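Putative isohexenylglutaconyl-CoA hydratase (Pseudomonas aeruginosa, PDB 4ZU2) probably hydrates isohexenylglutaconyl-CoA in the bacterial breakdown of terpenes such as citronellate, as a member of the crotonase family. Local coordinates at residues Asn23-Arg28 against Arg58-His63; Arg28-Leu33 against Gly67-Asp72; Gly111-Gly116 against Ala131-Gly136. One frame throughout, in Å; residues are numbered along the deposited sequence.

How the contacts relate
The three contacts lie close together in the crotonase fold. Contact 1 and contact 2, with centres about 11 Å apart, share R28, and their segments alternate along the chain. The amide of N29 joins them: its OD1 is 2.6 Å from R24 N and its ND2 3.0 Å from H63 O, both probable hydrogen bonds. Contact 3, about 12 Å from contact 1 and 15 Å from contact 2 between centres, is reached through H63 ND1, 3.3 Å from A112 N, and through the R28 guanidinium, whose CZ is 4.0 Å from A112 CB. By analogy with other crotonases, the loop entering 67-72 and the glycine turn ending 111-116 probably border the acyl-CoA oxyanion hole.

Contact 1: residues Asn23-Arg28 against Arg58-His63; sequences NRPQSR and RGADGH
R28 lays its aliphatic chain over the imidazole of H63, the main side-chain contact between two loops of the crotonase fold: the one following strand 17-22, with a short 3-10 turn at P25-Q26, and the one leaving strand 54-59. The interaction is CH-pi. R28 CD stands 3.8 Å from the centroid of the H63 ring, only 4° off the normal, while CG lies nearer the rim, 3.8 Å from H63 CD2. A bend at chi3 (-54°) turns the guanidinium away from a flat stack, leaving its plane 59° from that of the ring. The ring nitrogen ND1 is hydrogen-bonded with A112 N, which helps fix the imidazole's rotation.

The remaining contacts are van der Waals and sit at the surface. P25 touches with CB and CD, CB meeting D61 CB at 3.9 Å and CD lying 4.3 Å from A60 CB. Two backbone bonds, S27 N to R24 O and R28 N to P25 O, shape the turn that presents P25 and R28 together. N23 has CG anti to its backbone N (chi1 -166°), and this extended arm brings the amide nitrogen ND2 to within 3.4 Å of the A60 methyl, CB.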
# COMPACT_ATOMS: atom_id res chain seq x y z
N ASN A 23 17.63 8.98 25.21
CA ASN A 23 18.67 8.78 26.18
C ASN A 23 18.14 8.48 27.58
O ASN A 23 18.27 9.27 28.49
CB ASN A 23 19.54 10.06 26.17
CG ASN A 23 20.86 9.89 26.88
OD1 ASN A 23 21.40 10.84 27.42
ND2 ASN A 23 21.40 8.68 26.88
N ARG A 24 17.48 7.34 27.71
CA ARG A 24 17.15 6.77 29.01
C ARG A 24 17.46 5.28 28.92
O ARG A 24 16.53 4.49 28.92
CB ARG A 24 15.66 6.98 29.34
CG ARG A 24 15.29 8.42 29.70
CD ARG A 24 13.76 8.69 29.71
NE ARG A 24 13.17 8.49 31.04
CZ ARG A 24 12.40 7.46 31.39
NH1 ARG A 24 12.11 6.49 30.53
NH2 ARG A 24 11.93 7.40 32.64
N PRO A 25 18.76 4.92 28.78
CA PRO A 25 19.20 3.56 28.45
C PRO A 25 18.80 2.54 29.48
O PRO A 25 18.64 1.35 29.19
CB PRO A 25 20.73 3.69 28.40
CG PRO A 25 21.04 4.97 29.17
CD PRO A 25 19.89 5.86 28.85
N GLN A 26 18.66 3.03 30.70
CA GLN A 26 18.16 2.29 31.84
C GLN A 26 16.83 1.62 31.63
O GLN A 26 16.60 0.54 32.16
CB GLN A 26 18.06 3.24 33.04
CG GLN A 26 17.30 4.60 32.75
CD GLN A 26 18.22 5.68 32.15
OE1 GLN A 26 19.06 5.34 31.37
NE2 GLN A 26 18.08 6.93 32.53
N SER A 27 15.92 2.28 30.90
CA SER A 27 14.61 1.69 30.59
C SER A 27 14.46 1.42 29.10
O SER A 27 13.35 1.54 28.56
CB SER A 27 13.47 2.59 31.08
OG SER A 27 13.38 3.78 30.34
N ARG A 28 15.58 1.06 28.46
CA ARG A 28 15.67 0.87 27.02
C ARG A 28 14.96 2.02 26.28
O ARG A 28 14.28 1.81 25.27
CB ARG A 28 15.12 -0.51 26.61
CG ARG A 28 15.84 -1.68 27.20
CD ARG A 28 15.41 -3.01 26.57
NE ARG A 28 13.95 -3.21 26.61
CZ ARG A 28 13.33 -4.31 26.15
NH1 ARG A 28 14.03 -5.31 25.62
NH2 ARG A 28 12.01 -4.42 26.23
N ARG A 58 17.77 8.39 17.12
CA ARG A 58 18.54 7.24 17.55
C ARG A 58 18.39 7.00 19.06
O ARG A 58 17.96 7.87 19.80
CB ARG A 58 20.02 7.42 17.18
CG ARG A 58 20.72 6.12 16.81
CD ARG A 58 22.20 6.29 16.48
NE ARG A 58 22.84 7.39 17.21
CZ ARG A 58 23.53 8.39 16.64
NH1 ARG A 58 23.71 8.45 15.31
NH2 ARG A 58 24.06 9.32 17.42
N GLY A 59 18.75 5.80 19.49
CA GLY A 59 18.59 5.38 20.86
C GLY A 59 19.93 5.11 21.52
O GLY A 59 20.84 4.56 20.91
N ALA A 60 20.07 5.51 22.78
CA ALA A 60 21.31 5.29 23.47
C ALA A 60 21.47 3.79 23.73
O ALA A 60 20.48 3.07 23.91
CB ALA A 60 21.32 6.05 24.75
N ASP A 61 22.72 3.33 23.67
CA ASP A 61 23.12 2.00 24.15
C ASP A 61 22.57 0.77 23.46
O ASP A 61 22.42 -0.27 24.08
CB ASP A 61 22.75 1.90 25.61
CG ASP A 61 23.92 1.65 26.45
OD1 ASP A 61 24.28 0.46 26.58
OD2 ASP A 61 24.51 2.66 26.93
N GLY A 62 22.24 0.88 22.18
CA GLY A 62 21.83 -0.28 21.42
C GLY A 62 20.35 -0.65 21.52
O GLY A 62 19.94 -1.78 21.24
N HIS A 63 19.53 0.29 21.94
CA HIS A 63 18.09 0.11 21.82
C HIS A 63 17.51 1.42 21.30
O HIS A 63 17.97 2.50 21.67
CB HIS A 63 17.46 -0.30 23.16
CG HIS A 63 18.00 -1.56 23.75
ND1 HIS A 63 17.66 -2.82 23.28
CD2 HIS A 63 18.84 -1.77 24.80
CE1 HIS A 63 18.29 -3.73 24.00
NE2 HIS A 63 19.01 -3.13 24.93

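Contact 2: residues Arg28-Leu33 against Gly67-Asp72; sequences RNAMSL and GGDIKD
A30 opens the pairing of two loops in the crotonase fold, the one that leads into helix 33-47 and the one that leads into helix 70-76; a single beta bridge, M31 with G68, joins them. The A30 methyl packs on the backbone of the second loop, CB 3.6 Å from D69 CA, and A30 CA adds a CA-H...O contact to G67 O.

M31 gives both of its backbone polar groups to the bridge. Its N donates to G67 O at 2.7 Å, nearly along the C=O axis, and its O accepts from D69 N at 2.9 Å, the donor standing 45° out of the carbonyl plane. The side chain, bent at chi2 and chi3, turns from the bridge toward V36 and L39 of helix 33-47 and F91 and L94 of helix 81-99, which it touches.

S32 is the N-cap of helix 33-47. With OG between the backbone N and the carbonyl carbon (chi1 57°), the hydroxyl is hydrogen-bonded with M35 N. Its backbone packs against the second segment, S32 CA lying 3.8 Å from D69 CB.

L33, in the first turn of that helix, has its N-H taken by D72. The carboxylate would be well matched to the positive end of the helix dipole. D69, the N-cap of helix 70-76, holds the D72 backbone, its OD2 accepting from D72 N at 2.9 Å. The two aspartates thus work in series: D69 caps its own helix, and D72 reaches across to the N-terminal turn of helix 33-47. The L33 bond is almost straight: N to D72 OD2 is 3.1 Å, with 169° at the hydrogen.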
# COMPACT_ATOMS: atom_id res chain seq x y z
N ARG A 28 15.58 1.06 28.46
CA ARG A 28 15.67 0.87 27.02
C ARG A 28 14.96 2.02 26.28
O ARG A 28 14.28 1.81 25.27
CB ARG A 28 15.12 -0.51 26.61
CG ARG A 28 15.84 -1.68 27.20
CD ARG A 28 15.41 -3.01 26.57
NE ARG A 28 13.95 -3.21 26.61
CZ ARG A 28 13.33 -4.31 26.15
NH1 ARG A 28 14.03 -5.31 25.62
NH2 ARG A 28 12.01 -4.42 26.23
N ASN A 29 15.12 3.21 26.83
CA ASN A 29 14.68 4.47 26.23
C ASN A 29 13.17 4.59 26.08
O ASN A 29 12.67 5.01 25.04
CB ASN A 29 15.36 4.65 24.89
CG ASN A 29 16.84 4.82 25.01
OD1 ASN A 29 17.31 5.56 25.88
ND2 ASN A 29 17.59 4.15 24.14
N ALA A 30 12.46 4.19 27.12
CA ALA A 30 11.00 4.21 27.11
C ALA A 30 10.56 5.66 26.94
O ALA A 30 11.22 6.58 27.40
CB ALA A 30 10.46 3.61 28.42
N MET A 31 9.49 5.89 26.22
CA MET A 31 8.98 7.24 26.08
C MET A 31 8.37 7.65 27.37
O MET A 31 7.36 7.11 27.77
CB MET A 31 7.89 7.31 25.06
CG MET A 31 8.38 6.96 23.74
SD MET A 31 8.03 8.22 22.52
CE MET A 31 8.70 9.63 23.35
N SER A 32 8.99 8.60 28.04
CA SER A 32 8.38 9.18 29.15
C SER A 32 7.53 10.34 28.64
O SER A 32 7.68 10.79 27.52
CB SER A 32 9.45 9.65 30.12
OG SER A 32 10.38 10.56 29.52
N LEU A 33 6.69 10.84 29.52
CA LEU A 33 5.90 12.05 29.32
C LEU A 33 6.85 13.24 29.07
O LEU A 33 6.67 14.02 28.15
CB LEU A 33 5.08 12.27 30.60
CG LEU A 33 3.60 12.62 30.66
CD1 LEU A 33 3.14 12.24 32.06
CD2 LEU A 33 3.35 14.13 30.40
N GLY A 67 9.02 1.43 24.28
CA GLY A 67 7.59 1.62 24.50
C GLY A 67 7.30 2.81 25.41
O GLY A 67 8.14 3.65 25.62
N GLY A 68 6.08 2.91 25.90
CA GLY A 68 5.75 3.92 26.89
C GLY A 68 6.44 3.54 28.19
O GLY A 68 6.68 2.35 28.47
N ASP A 69 6.83 4.56 28.94
CA ASP A 69 7.42 4.42 30.27
C ASP A 69 6.39 3.89 31.27
O ASP A 69 5.34 4.53 31.49
CB ASP A 69 7.95 5.80 30.77
CG ASP A 69 8.49 5.75 32.22
OD1 ASP A 69 9.52 5.06 32.48
OD2 ASP A 69 7.89 6.41 33.09
N ILE A 70 6.69 2.78 31.95
CA ILE A 70 5.62 2.14 32.76
C ILE A 70 5.32 2.93 34.03
O ILE A 70 4.19 2.96 34.48
CB ILE A 70 5.85 0.59 33.02
CG1 ILE A 70 4.62 -0.09 33.68
CG2 ILE A 70 7.07 0.37 33.89
CD1 ILE A 70 3.31 -0.25 32.79
N LYS A 71 6.32 3.61 34.56
CA LYS A 71 6.17 4.43 35.75
C LYS A 71 5.16 5.49 35.46
O LYS A 71 4.23 5.69 36.23
CB LYS A 71 7.49 5.07 36.16
CG LYS A 71 8.55 4.07 36.60
CD LYS A 71 9.92 4.72 36.93
CE LYS A 71 10.67 5.16 35.65
NZ LYS A 71 10.68 4.18 34.47
N ASP A 72 5.30 6.15 34.32
CA ASP A 72 4.35 7.20 33.99
C ASP A 72 2.96 6.64 33.73
O ASP A 72 1.98 7.28 34.10
CB ASP A 72 4.86 8.06 32.84
CG ASP A 72 5.96 9.00 33.27
OD1 ASP A 72 6.21 9.10 34.51
OD2 ASP A 72 6.57 9.62 32.38

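Contact 3: residues Gly111-Gly116 against Ala131-Gly136; sequences GAVLGG and ADAQFG
G111 O accepts the N-H of Q134 at 2.7 Å, the shortest of four backbone bonds that pair strands 112-114 and 134-136 in parallel. The strand axes pass 4.8 Å apart and diverge by only 7°. From here the ladder proceeds by V113 N to Q134 O, a weak bond from G136 N to V113 O at 3.3 Å, and G115 N to G136 O. A CA-H...O contact from F135 CA to V113 O backs up the weak rung. Beyond the first rung, a water accepts from G111 N and donates to D132 OD1, joining the two loops that enter the strands.

On one face of the pair, V113 and F135 lie side by side and point the same way. V113 CG1, anti to the backbone N (chi1 -169°), touches the ring at CE2, 3.6 Å away, while CG2 sits over the same ring, 4.2 Å from its centroid and displaced toward the rim. On the other face L114 leans across to the neighbouring strand, CD2 coming 3.4 Å from Q134 O. The same methyl also lies 3.5 Å from G136 N, close over the glycine backbone.

The F135 ring also meets F172 of strand 172-173, their planes nearly parallel, and A177 of helix 174-179; V113 packs on F64. Strand 134-136 lies between 112-114, its parallel partner, and 172-173, which it pairs with antiparallel. Strand 112-114, which also bonds through A112 and L114 to the backbone of C65, runs through G115, the N-cap, into helix 116-121, where crotonases usually provide an oxyanion-hole amide.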
# COMPACT_ATOMS: atom_id res chain seq x y z
N GLY A 111 18.09 -2.87 18.41
CA GLY A 111 17.55 -3.55 19.58
C GLY A 111 16.04 -3.44 19.65
O GLY A 111 15.36 -3.74 18.68
N ALA A 112 15.53 -2.95 20.77
CA ALA A 112 14.08 -2.88 20.96
C ALA A 112 13.42 -1.71 20.22
O ALA A 112 13.78 -0.53 20.42
CB ALA A 112 13.75 -2.83 22.46
N VAL A 113 12.47 -2.06 19.37
CA VAL A 113 11.66 -1.10 18.61
C VAL A 113 10.18 -1.49 18.82
O VAL A 113 9.57 -2.17 18.00
CB VAL A 113 12.00 -1.16 17.12
CG1 VAL A 113 11.36 -0.01 16.37
CG2 VAL A 113 13.50 -1.19 16.90
N LEU A 114 9.66 -1.16 19.99
CA LEU A 114 8.39 -1.72 20.46
C LEU A 114 7.35 -0.67 20.89
O LEU A 114 7.69 0.32 21.54
CB LEU A 114 8.63 -2.56 21.70
CG LEU A 114 9.62 -3.73 21.64
CD1 LEU A 114 9.76 -4.34 23.02
CD2 LEU A 114 9.17 -4.80 20.63
N GLY A 115 6.08 -0.95 20.57
CA GLY A 115 4.98 -0.08 20.94
C GLY A 115 5.21 1.30 20.38
O GLY A 115 5.52 1.46 19.22
N GLY A 116 5.06 2.31 21.21
CA GLY A 116 5.32 3.67 20.80
C GLY A 116 6.66 3.83 20.08
O GLY A 116 6.81 4.73 19.27
N ALA A 131 19.91 -5.83 11.89
CA ALA A 131 19.25 -7.11 11.65
C ALA A 131 18.73 -7.77 12.91
O ALA A 131 17.78 -8.54 12.84
CB ALA A 131 20.21 -8.09 10.94
N ASP A 132 19.39 -7.52 14.03
CA ASP A 132 18.98 -8.15 15.29
C ASP A 132 18.03 -7.24 16.11
O ASP A 132 17.80 -7.48 17.30
CB ASP A 132 20.23 -8.56 16.10
CG ASP A 132 21.16 -7.38 16.39
OD1 ASP A 132 20.77 -6.24 16.06
OD2 ASP A 132 22.28 -7.59 16.93
N ALA A 133 17.50 -6.19 15.49
CA ALA A 133 16.51 -5.35 16.14
C ALA A 133 15.27 -6.19 16.35
O ALA A 133 15.03 -7.09 15.57
CB ALA A 133 16.22 -4.11 15.30
N GLN A 134 14.53 -5.96 17.45
CA GLN A 134 13.26 -6.65 17.64
C GLN A 134 12.07 -5.66 17.73
O GLN A 134 11.96 -4.81 18.64
CB GLN A 134 13.27 -7.65 18.81
CG GLN A 134 13.88 -9.12 18.53
CD GLN A 134 13.45 -9.83 17.21
OE1 GLN A 134 13.69 -9.32 16.13
NE2 GLN A 134 12.88 -11.05 17.31
N PHE A 135 11.21 -5.81 16.72
CA PHE A 135 10.02 -5.01 16.50
C PHE A 135 8.79 -5.72 17.02
O PHE A 135 8.72 -6.96 17.05
CB PHE A 135 9.81 -4.79 14.98
CG PHE A 135 10.92 -4.07 14.32
CD1 PHE A 135 12.05 -4.76 13.90
CD2 PHE A 135 10.84 -2.70 14.10
CE1 PHE A 135 13.11 -4.08 13.28
CE2 PHE A 135 11.88 -2.02 13.49
CZ PHE A 135 13.03 -2.71 13.08
N GLY A 136 7.79 -4.94 17.41
CA GLY A 136 6.53 -5.51 17.81
C GLY A 136 5.55 -4.46 18.29
O GLY A 136 5.91 -3.32 18.58
O HOH W 1 20.56 -4.30 17.62